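Local coordinates for glycerophosphoryl diester phosphodiesterase (Parabacteroides distasonis, PDB 3MZ2), which probably hydrolyses glycerophosphodiesters and has a TIM-barrel fold, at residues F23-L33 and L224-M232; R248-I256 and R267-L278. All coordinates share one frame; numbering follows the deposited sequence. Where two conformers were deposited one is given.

Overall arrangement
After helix 17-23 the chain runs through the loop 23-33 into strand 33-36, and interaction 1 closes a circuit of 190 residues when the end of helix 215-226 and the approach to strand 231-234 return to that loop. Interaction 2 follows in series, with neither nesting nor crossing: helix 245-257 leads through strand 262-265 to helix 268-275, and the two helices meet over a gap of ten residues. Strand 262-265 pairs with both 33-36 and 231-234, so the two contacts lie near the place where the curled sheet closes on itself. Their centres are about 18 Å apart, yet P32 of interaction 1 packs against I256 and I275 of interaction 2.

Interaction 1: F23-L33 and L224-M232; sequences FYQYADDRIPL and LHERGVMCM. With SO4 (sulfate ion), chain D.
Y26 lays its ring on the imidazole of H225 in a face-to-face stack, with centroids 3.8 Å apart and planes turned by 14°. With chi1 at 177°, CG of Y26 swings opposite the backbone N and the ring reaches the helix end. From the root outward, CB of Y26 rests on the peptide of G228 and beside CG of M230; CD1 and CE1 lie over CD2 and NE2 of H225, the former at 3.4 Å from CD2, while CE2 faces the CB of H225. At the tip, Y26 OH donates to D28 OD1 on its anti lone pair (2.8 Å), and it also lies above one face of the R30 guanidinium, toward the rim. D261 binds R30 NE through OD1 and H225 NE2 through OD2, tying the arginine and the imidazole to the same carboxylate. The backbone N of Y26 donates to G228 O (2.9 Å, 172° at the hydrogen), coming from above the carbonyl plane. A water joins Y24 O to M230 N. The side chain of selenomethionine M230 reaches toward the 23-33 loop, its SE 4.2 Å from CD1 of Y24; the bend at chi3 takes CE to CD1 of L33, 3.6 Å away. G228, with positive phi, is the C-prime residue of a Schellman motif, its N bonded to H225 O and V229 N to L224 O. This helix end, leading into strand 231-234, is an alpha-to-beta turn of the TIM barrel, here covered by the loop that enters strand 33-36.

Interaction 2: R248-I256 and R267-L278; sequences RAEAYRMII and RPIEVAEAISSL. With SO4 (sulfate ion), chain F.
R248 and R267 both set CG anti to the carbonyl carbon (chi1 -66° and -55°), but R248 then bends at chi3 whereas R267 stays extended to NE, and their guanidinium groups end up stacked with centres 3.7 Å apart. E270 gives the stacked pair a shared counter-charge, and the three form a salt-bridge network. R248 grips it side-on: NE donates to the syn lone pair of OE1 at 2.8 Å, nearly straight and in the guanidinium plane, and NH2 reaches OE2 at 3.2 Å. R267 NH1 meets the same OE2 from the other face of the carboxylate. NH2 of R267 holds a sulfate, probably from the crystallisation liquor, which K241 also binds.

Farther along, CG2 of V271 stands almost on the normal of the Y252 ring, 3.5 Å from its centroid, a CH-pi contact; CB of A274 lies at the ring edge. Y252 OH passes CD and CB of R267 and bonds to D240. The two small residues A249 and A274 meet CB to CB at 3.6 Å, and R253 NH1 donates to A274 O (3.0 Å), which lies in the guanidinium plane. At the far end, CD1 of L278 lies against CG2 of I256, and I275 CG2 against its CG1. The helix axes approach to 8.5 Å and cross at -69°. Helices 245-257 and 268-275, joined in sequence through strand 262-265, are neighbours in the outer helical layer of the TIM barrel.

Interaction 1: F23-L33 and L224-M232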
loop_
_atom_site.group_PDB
_atom_site.type_symbol
_atom_site.label_atom_id
_atom_site.label_comp_id
_atom_site.label_asym_id
_atom_site.label_seq_id
_atom_site.Cartn_x
_atom_site.Cartn_y
_atom_site.Cartn_z
ATOM N N PHE A 23 -3.453 8.358 27.848
ATOM C CA PHE A 23 -2.189 8.900 27.345
ATOM C C PHE A 23 -2.455 9.768 26.106
ATOM O O PHE A 23 -1.926 10.868 25.984
ATOM C CB PHE A 23 -1.195 7.746 27.034
ATOM C CG PHE A 23 0.170 8.195 26.506
ATOM C CD1 PHE A 23 1.113 8.780 27.353
ATOM C CD2 PHE A 23 0.500 8.055 25.172
ATOM C CE1 PHE A 23 2.363 9.149 26.881
ATOM C CE2 PHE A 23 1.734 8.452 24.692
ATOM C CZ PHE A 23 2.660 8.990 25.557
ATOM N N TYR A 24 -3.325 9.270 25.242
ATOM C CA TYR A 24 -3.638 9.932 23.972
ATOM C C TYR A 24 -4.878 10.855 24.022
ATOM O O TYR A 24 -5.272 11.364 22.972
ATOM C CB TYR A 24 -3.781 8.908 22.823
ATOM C CG TYR A 24 -2.408 8.469 22.322
ATOM C CD1 TYR A 24 -1.527 9.395 21.785
ATOM C CD2 TYR A 24 -2.015 7.131 22.378
ATOM C CE1 TYR A 24 -0.279 9.036 21.355
ATOM C CE2 TYR A 24 -0.783 6.765 21.942
ATOM C CZ TYR A 24 0.088 7.708 21.388
ATOM O OH TYR A 24 1.372 7.329 20.983
ATOM N N GLN A 25 -5.470 11.079 25.193
ATOM C CA GLN A 25 -6.548 12.072 25.319
ATOM C C GLN A 25 -5.914 13.454 25.352
ATOM O O GLN A 25 -5.128 13.796 26.288
ATOM C CB GLN A 25 -7.415 11.854 26.575
ATOM C CG GLN A 25 -8.575 12.863 26.751
ATOM C CD GLN A 25 -9.688 12.721 25.687
ATOM O OE1 GLN A 25 -9.640 11.837 24.828
ATOM N NE2 GLN A 25 -10.702 13.592 25.762
ATOM N N TYR A 26 -6.247 14.255 24.364
ATOM C CA TYR A 26 -5.770 15.630 24.314
ATOM C C TYR A 26 -6.088 16.356 25.609
ATOM O O TYR A 26 -7.176 16.252 26.178
ATOM C CB TYR A 26 -6.314 16.398 23.090
ATOM C CG TYR A 26 -5.873 17.843 23.073
ATOM C CD1 TYR A 26 -4.606 18.192 22.607
ATOM C CD2 TYR A 26 -6.689 18.836 23.578
ATOM C CE1 TYR A 26 -4.177 19.509 22.629
ATOM C CE2 TYR A 26 -6.278 20.152 23.566
ATOM C CZ TYR A 26 -5.027 20.480 23.089
ATOM O OH TYR A 26 -4.592 21.794 23.094
ATOM N N ALA A 27 -5.085 17.090 26.087
ATOM C CA ALA A 27 -5.228 17.984 27.208
ATOM C C ALA A 27 -4.447 19.253 26.897
ATOM O O ALA A 27 -3.418 19.194 26.213
ATOM C CB ALA A 27 -4.697 17.321 28.471
ATOM N N ASP A 28 -4.887 20.386 27.447
ATOM C CA ASP A 28 -4.177 21.629 27.126
ATOM C C ASP A 28 -2.733 21.618 27.698
ATOM O O ASP A 28 -1.825 22.146 27.009
ATOM C CB ASP A 28 -4.964 22.901 27.513
ATOM C CG ASP A 28 -6.023 23.308 26.474
ATOM O OD1 ASP A 28 -5.833 23.183 25.243
ATOM O OD2 ASP A 28 -7.070 23.811 26.909
ATOM N N ASP A 29 -2.480 20.928 28.815
ATOM C CA ASP A 29 -1.120 20.836 29.368
ATOM C C ASP A 29 -0.308 19.629 28.899
ATOM O O ASP A 29 0.661 19.210 29.539
ATOM C CB ASP A 29 -1.155 20.858 30.896
ATOM C CG ASP A 29 -1.695 19.584 31.510
ATOM O OD1 ASP A 29 -2.246 18.724 30.791
ATOM O OD2 ASP A 29 -1.570 19.454 32.758
ATOM N N ARG A 30 -0.705 19.052 27.773
ATOM C CA ARG A 30 -0.014 17.885 27.253
ATOM C C ARG A 30 1.483 18.126 27.033
ATOM O O ARG A 30 1.921 19.258 26.807
ATOM C CB ARG A 30 -0.668 17.381 25.962
ATOM C CG ARG A 30 -0.305 18.079 24.661
ATOM C CD ARG A 30 -0.578 19.630 24.664
ATOM N NE ARG A 30 -0.784 20.174 23.315
ATOM C CZ ARG A 30 -1.097 21.455 23.016
ATOM N NH1 ARG A 30 -1.220 22.400 23.956
ATOM N NH2 ARG A 30 -1.285 21.799 21.742
ATOM N N ILE A 31 2.243 17.034 27.128
ATOM C CA ILE A 31 3.683 17.010 26.854
ATOM C C ILE A 31 3.872 16.713 25.367
ATOM O O ILE A 31 3.307 15.734 24.862
ATOM C CB ILE A 31 4.372 15.928 27.707
ATOM C CG1 ILE A 31 4.321 16.354 29.182
ATOM C CG2 ILE A 31 5.847 15.671 27.280
ATOM C CD1 ILE A 31 4.819 15.298 30.089
ATOM N N PRO A 32 4.703 17.515 24.682
ATOM C CA PRO A 32 4.971 17.205 23.276
ATOM C C PRO A 32 5.537 15.799 23.161
ATOM O O PRO A 32 6.435 15.439 23.958
ATOM C CB PRO A 32 6.026 18.260 22.877
ATOM C CG PRO A 32 5.690 19.435 23.744
ATOM C CD PRO A 32 5.277 18.801 25.086
ATOM N N LEU A 33 5.055 15.045 22.176
ATOM C CA LEU A 33 5.444 13.650 21.978
ATOM C C LEU A 33 6.310 13.428 20.737
ATOM O O LEU A 33 6.231 14.195 19.779
ATOM C CB LEU A 33 4.205 12.779 21.916
ATOM C CG LEU A 33 3.357 12.789 23.155
ATOM C CD1 LEU A 33 2.185 11.798 22.957
ATOM C CD2 LEU A 33 4.128 12.436 24.485
ATOM N N LEU A 224 -9.999 18.396 15.794
ATOM C CA LEU A 224 -9.557 17.165 16.432
ATOM C C LEU A 224 -9.257 17.389 17.927
ATOM O O LEU A 224 -9.629 16.592 18.776
ATOM C CB LEU A 224 -8.351 16.570 15.697
ATOM C CG LEU A 224 -8.705 15.933 14.344
ATOM C CD1 LEU A 224 -7.426 15.629 13.566
ATOM C CD2 LEU A 224 -9.613 14.693 14.541
ATOM N N HIS A 225 -8.629 18.512 18.251
ATOM C CA HIS A 225 -8.449 18.846 19.672
ATOM C C HIS A 225 -9.779 18.941 20.418
ATOM O O HIS A 225 -9.855 18.465 21.553
ATOM C CB HIS A 225 -7.651 20.177 19.849
ATOM C CG HIS A 225 -6.180 20.029 19.599
ATOM N ND1 HIS A 225 -5.313 21.111 19.472
ATOM C CD2 HIS A 225 -5.441 18.928 19.414
ATOM C CE1 HIS A 225 -4.094 20.638 19.252
ATOM N NE2 HIS A 225 -4.146 19.316 19.233
ATOM N N GLU A 226 -10.832 19.489 19.773
ATOM C CA GLU A 226 -12.191 19.611 20.362
ATOM C C GLU A 226 -12.748 18.234 20.694
ATOM O O GLU A 226 -13.502 18.066 21.646
ATOM C CB GLU A 226 -13.150 20.317 19.387
ATOM C CG GLU A 226 -12.952 21.829 19.274
ATOM C CD GLU A 226 -13.800 22.470 18.160
ATOM O OE1 GLU A 226 -14.201 21.763 17.198
ATOM O OE2 GLU A 226 -14.080 23.695 18.243
ATOM N N ARG A 227 -12.389 17.262 19.866
ATOM C CA ARG A 227 -12.789 15.858 20.035
ATOM C C ARG A 227 -11.857 15.042 20.927
ATOM O O ARG A 227 -12.027 13.828 21.049
ATOM C CB ARG A 227 -12.909 15.200 18.665
ATOM C CG ARG A 227 -14.036 15.749 17.810
ATOM C CD ARG A 227 -13.734 15.554 16.298
ATOM N NE ARG A 227 -14.909 15.824 15.486
ATOM C CZ ARG A 227 -15.361 17.033 15.186
ATOM N NH1 ARG A 227 -14.750 18.130 15.625
ATOM N NH2 ARG A 227 -16.469 17.167 14.459
ATOM N N GLY A 228 -10.878 15.694 21.555
ATOM C CA GLY A 228 -9.941 15.003 22.445
ATOM C C GLY A 228 -8.795 14.271 21.777
ATOM O O GLY A 228 -8.132 13.419 22.392
ATOM N N VAL A 229 -8.547 14.619 20.514
ATOM C CA VAL A 229 -7.597 13.881 19.690
ATOM C C VAL A 229 -6.258 14.621 19.533
ATOM O O VAL A 229 -6.249 15.774 19.136
ATOM C CB VAL A 229 -8.211 13.580 18.319
ATOM C CG1 VAL A 229 -7.233 12.927 17.305
ATOM C CG2 VAL A 229 -9.436 12.665 18.516
HETATM N N MSE A 230 -5.156 13.951 19.855
HETATM C CA MSE A 230 -3.815 14.477 19.606
HETATM C C MSE A 230 -3.430 14.309 18.152
HETATM O O MSE A 230 -3.795 13.303 17.541
HETATM C CB MSE A 230 -2.781 13.765 20.456
HETATM C CG MSE A 230 -2.964 14.181 21.872
HETATM SE SE MSE A 230 -1.871 13.369 23.229
HETATM C CE MSE A 230 -0.236 14.412 23.015
ATOM N N CYS A 231 -2.661 15.274 17.652
ATOM C CA CYS A 231 -2.320 15.392 16.235
ATOM C C CYS A 231 -0.804 15.343 15.981
ATOM O O CYS A 231 0.005 15.991 16.680
ATOM C CB CYS A 231 -2.962 16.691 15.666
ATOM S SG CYS A 231 -4.746 16.721 15.790
HETATM N N MSE A 232 -0.475 14.586 14.959
HETATM C CA MSE A 232 0.908 14.283 14.637
HETATM C C MSE A 232 1.243 14.782 13.247
HETATM O O MSE A 232 0.533 14.491 12.285
HETATM C CB MSE A 232 1.127 12.785 14.661
HETATM C CG MSE A 232 2.597 12.393 14.575
HETATM SE SE MSE A 232 2.759 10.486 14.755
HETATM C CE MSE A 232 2.690 9.946 12.885
HETATM S S SO4 D . -16.712 21.016 13.936
HETATM O O1 SO4 D . -16.261 21.574 12.659
HETATM O O2 SO4 D . -15.622 20.973 14.926
HETATM O O3 SO4 D . -17.775 21.881 14.455
HETATM O O4 SO4 D . -17.230 19.673 13.692
HETATM O O HOH W 1 -5.131 11.150 20.376
#

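Interaction 2: R248-I256 and R267-L278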
loop_
_atom_site.group_PDB
_atom_site.type_symbol
_atom_site.label_atom_id
_atom_site.label_comp_id
_atom_site.label_asym_id
_atom_site.label_seq_id
_atom_site.Cartn_x
_atom_site.Cartn_y
_atom_site.Cartn_z
ATOM N N ARG A 248 16.930 22.164 10.930
ATOM C CA ARG A 248 15.976 21.133 11.367
ATOM C C ARG A 248 15.424 21.456 12.770
ATOM O O ARG A 248 14.233 21.377 13.005
ATOM C CB ARG A 248 16.598 19.771 11.311
ATOM C CG ARG A 248 16.943 19.293 9.879
ATOM C CD ARG A 248 17.392 17.848 9.909
ATOM N NE ARG A 248 18.679 17.546 10.562
ATOM C CZ ARG A 248 19.881 17.537 9.979
ATOM N NH1 ARG A 248 20.068 17.928 8.714
ATOM N NH2 ARG A 248 20.919 17.163 10.685
ATOM N N ALA A 249 16.263 21.917 13.677
ATOM C CA ALA A 249 15.847 22.223 15.051
ATOM C C ALA A 249 14.849 23.330 15.125
ATOM O O ALA A 249 13.857 23.221 15.832
ATOM C CB ALA A 249 17.061 22.532 15.948
ATOM N N GLU A 250 15.081 24.382 14.353
ATOM C CA GLU A 250 14.128 25.475 14.251
ATOM C C GLU A 250 12.777 24.963 13.763
ATOM O O GLU A 250 11.702 25.342 14.309
ATOM C CB GLU A 250 14.660 26.589 13.334
ATOM C CG GLU A 250 13.767 27.842 13.328
ATOM C CD GLU A 250 12.540 27.704 12.479
ATOM O OE1 GLU A 250 12.616 27.048 11.400
ATOM O OE2 GLU A 250 11.491 28.249 12.910
ATOM N N ALA A 251 12.805 24.085 12.760
ATOM C CA ALA A 251 11.600 23.545 12.180
ATOM C C ALA A 251 10.799 22.696 13.185
ATOM O O ALA A 251 9.588 22.804 13.297
ATOM C CB ALA A 251 11.960 22.694 10.923
ATOM N N TYR A 252 11.482 21.867 13.971
ATOM C CA TYR A 252 10.805 21.051 14.963
ATOM C C TYR A 252 10.146 21.921 16.033
ATOM O O TYR A 252 9.012 21.687 16.424
ATOM C CB TYR A 252 11.771 20.049 15.608
ATOM C CG TYR A 252 12.461 19.098 14.627
ATOM C CD1 TYR A 252 11.764 18.487 13.592
ATOM C CD2 TYR A 252 13.809 18.790 14.788
ATOM C CE1 TYR A 252 12.395 17.618 12.709
ATOM C CE2 TYR A 252 14.461 17.925 13.908
ATOM C CZ TYR A 252 13.750 17.335 12.877
ATOM O OH TYR A 252 14.403 16.481 12.021
ATOM N N ARG A 253 10.853 22.944 16.493
ATOM C CA ARG A 253 10.226 23.906 17.417
ATOM C C ARG A 253 9.024 24.633 16.841
ATOM O O ARG A 253 8.015 24.788 17.517
ATOM C CB ARG A 253 11.296 24.887 17.973
ATOM C CG ARG A 253 12.242 24.252 18.978
ATOM C CD ARG A 253 13.157 25.290 19.570
ATOM N NE ARG A 253 14.095 25.893 18.619
ATOM C CZ ARG A 253 15.323 25.427 18.346
ATOM N NH1 ARG A 253 15.799 24.311 18.968
ATOM N NH2 ARG A 253 16.079 26.080 17.464
HETATM N N MSE A 254 9.101 25.052 15.580
HETATM C CA MSE A 254 7.987 25.757 14.936
HETATM C C MSE A 254 6.738 24.858 14.925
HETATM O O MSE A 254 5.631 25.310 15.216
HETATM C CB MSE A 254 8.395 26.187 13.528
HETATM C CG MSE A 254 7.305 26.807 12.743
HETATM SE SE MSE A 254 8.040 28.034 11.377
HETATM C CE MSE A 254 9.214 26.768 10.378
ATOM N N ILE A 255 6.926 23.557 14.666
ATOM C CA ILE A 255 5.807 22.627 14.648
ATOM C C ILE A 255 5.112 22.602 16.003
ATOM O O ILE A 255 3.883 22.699 16.070
ATOM C CB ILE A 255 6.201 21.214 14.215
ATOM C CG1 ILE A 255 6.587 21.243 12.729
ATOM C CG2 ILE A 255 5.044 20.250 14.480
ATOM C CD1 ILE A 255 7.485 20.086 12.274
ATOM N N ILE A 256 5.884 22.527 17.091
ATOM C CA ILE A 256 5.299 22.516 18.427
ATOM C C ILE A 256 4.601 23.888 18.726
ATOM O O ILE A 256 3.480 23.947 19.246
ATOM C CB ILE A 256 6.348 22.136 19.505
ATOM C CG1 ILE A 256 6.901 20.711 19.254
ATOM C CG2 ILE A 256 5.766 22.223 20.912
ATOM C CD1 ILE A 256 5.813 19.606 19.121
ATOM N N ARG A 267 14.576 11.369 12.686
ATOM C CA ARG A 267 15.594 11.922 13.544
ATOM C C ARG A 267 15.064 12.241 14.942
ATOM O O ARG A 267 15.196 13.357 15.405
ATOM C CB ARG A 267 16.154 13.196 12.924
ATOM C CG ARG A 267 16.694 13.066 11.501
ATOM C CD ARG A 267 17.127 14.440 10.994
ATOM N NE ARG A 267 17.603 14.407 9.609
ATOM C CZ ARG A 267 18.847 14.101 9.230
ATOM N NH1 ARG A 267 19.772 13.807 10.131
ATOM N NH2 ARG A 267 19.177 14.117 7.938
ATOM N N PRO A 268 14.464 11.246 15.616
ATOM C CA PRO A 268 13.804 11.530 16.908
ATOM C C PRO A 268 14.692 12.136 18.004
ATOM O O PRO A 268 14.207 12.863 18.882
ATOM C CB PRO A 268 13.285 10.160 17.328
ATOM C CG PRO A 268 14.185 9.169 16.601
ATOM C CD PRO A 268 14.436 9.804 15.286
ATOM N N ILE A 269 15.981 11.791 17.998
ATOM C CA ILE A 269 16.943 12.326 18.969
ATOM C C ILE A 269 17.162 13.792 18.686
ATOM O O ILE A 269 17.192 14.624 19.598
ATOM C CB ILE A 269 18.264 11.547 19.013
ATOM C CG1 ILE A 269 18.000 10.068 19.361
ATOM C CG2 ILE A 269 19.240 12.206 20.092
ATOM C CD1 ILE A 269 19.182 9.184 19.087
ATOM N N GLU A 270 17.248 14.161 17.407
ATOM C CA GLU A 270 17.383 15.586 17.085
ATOM C C GLU A 270 16.123 16.332 17.485
ATOM O O GLU A 270 16.189 17.489 17.964
ATOM C CB GLU A 270 17.643 15.797 15.595
ATOM C CG GLU A 270 18.999 15.431 15.138
ATOM C CD GLU A 270 19.269 15.900 13.700
ATOM O OE1 GLU A 270 18.809 16.975 13.296
ATOM O OE2 GLU A 270 19.935 15.159 12.970
ATOM N N VAL A 271 14.955 15.708 17.260
ATOM C CA VAL A 271 13.691 16.314 17.646
ATOM C C VAL A 271 13.703 16.569 19.163
ATOM O O VAL A 271 13.392 17.679 19.614
ATOM C CB VAL A 271 12.457 15.493 17.241
ATOM C CG1 VAL A 271 11.186 16.195 17.728
ATOM C CG2 VAL A 271 12.395 15.373 15.741
ATOM N N ALA A 272 14.113 15.558 19.916
ATOM C CA ALA A 272 14.181 15.675 21.378
ATOM C C ALA A 272 15.078 16.799 21.817
ATOM O O ALA A 272 14.711 17.604 22.658
ATOM C CB ALA A 272 14.671 14.360 22.004
ATOM N N GLU A 273 16.297 16.863 21.272
ATOM C CA GLU A 273 17.208 17.957 21.611
ATOM C C GLU A 273 16.640 19.327 21.246
ATOM O O GLU A 273 16.782 20.285 22.024
ATOM C CB GLU A 273 18.606 17.703 21.000
ATOM C CG GLU A 273 19.192 16.440 21.632
ATOM C CD GLU A 273 20.607 16.077 21.247
ATOM O OE1 GLU A 273 21.251 16.867 20.513
ATOM O OE2 GLU A 273 21.068 14.986 21.728
ATOM N N ALA A 274 15.976 19.419 20.084
ATOM C CA ALA A 274 15.448 20.715 19.618
ATOM C C ALA A 274 14.304 21.241 20.487
ATOM O O ALA A 274 14.229 22.447 20.737
ATOM C CB ALA A 274 14.953 20.597 18.168
ATOM N N ILE A 275 13.423 20.346 20.938
ATOM C CA ILE A 275 12.207 20.725 21.657
ATOM C C ILE A 275 12.305 20.577 23.164
ATOM O O ILE A 275 11.335 20.850 23.849
ATOM C CB ILE A 275 10.949 20.054 21.123
ATOM C CG1 ILE A 275 10.789 18.573 21.570
ATOM C CG2 ILE A 275 10.905 20.180 19.559
ATOM C CD1 ILE A 275 9.546 17.960 21.083
ATOM N N SER A 276 13.491 20.214 23.677
ATOM C CA SER A 276 13.643 19.954 25.125
ATOM C C SER A 276 13.166 21.155 25.964
ATOM O O SER A 276 12.494 20.997 27.005
ATOM C CB SER A 276 15.111 19.617 25.459
ATOM O OG SER A 276 16.018 20.673 25.214
ATOM N N SER A 277 13.498 22.361 25.508
ATOM C CA SER A 277 13.117 23.579 26.229
ATOM C C SER A 277 11.625 23.892 26.193
ATOM O O SER A 277 11.183 24.799 26.896
ATOM C CB SER A 277 13.887 24.781 25.668
ATOM O OG SER A 277 13.313 25.126 24.436
ATOM N N LEU A 278 10.867 23.166 25.366
ATOM C CA LEU A 278 9.435 23.304 25.248
ATOM C C LEU A 278 8.664 22.259 26.118
ATOM O O LEU A 278 7.456 22.306 26.179
ATOM C CB LEU A 278 9.035 23.203 23.772
ATOM C CG LEU A 278 9.711 24.216 22.826
ATOM C CD1 LEU A 278 9.170 24.010 21.391
ATOM C CD2 LEU A 278 9.547 25.636 23.271
HETATM S S SO4 F . 18.243 13.116 4.422
HETATM O O1 SO4 F . 19.647 12.791 4.688
HETATM O O2 SO4 F . 17.734 14.008 5.467
HETATM O O3 SO4 F . 18.128 13.776 3.122
HETATM O O4 SO4 F . 17.463 11.880 4.379
#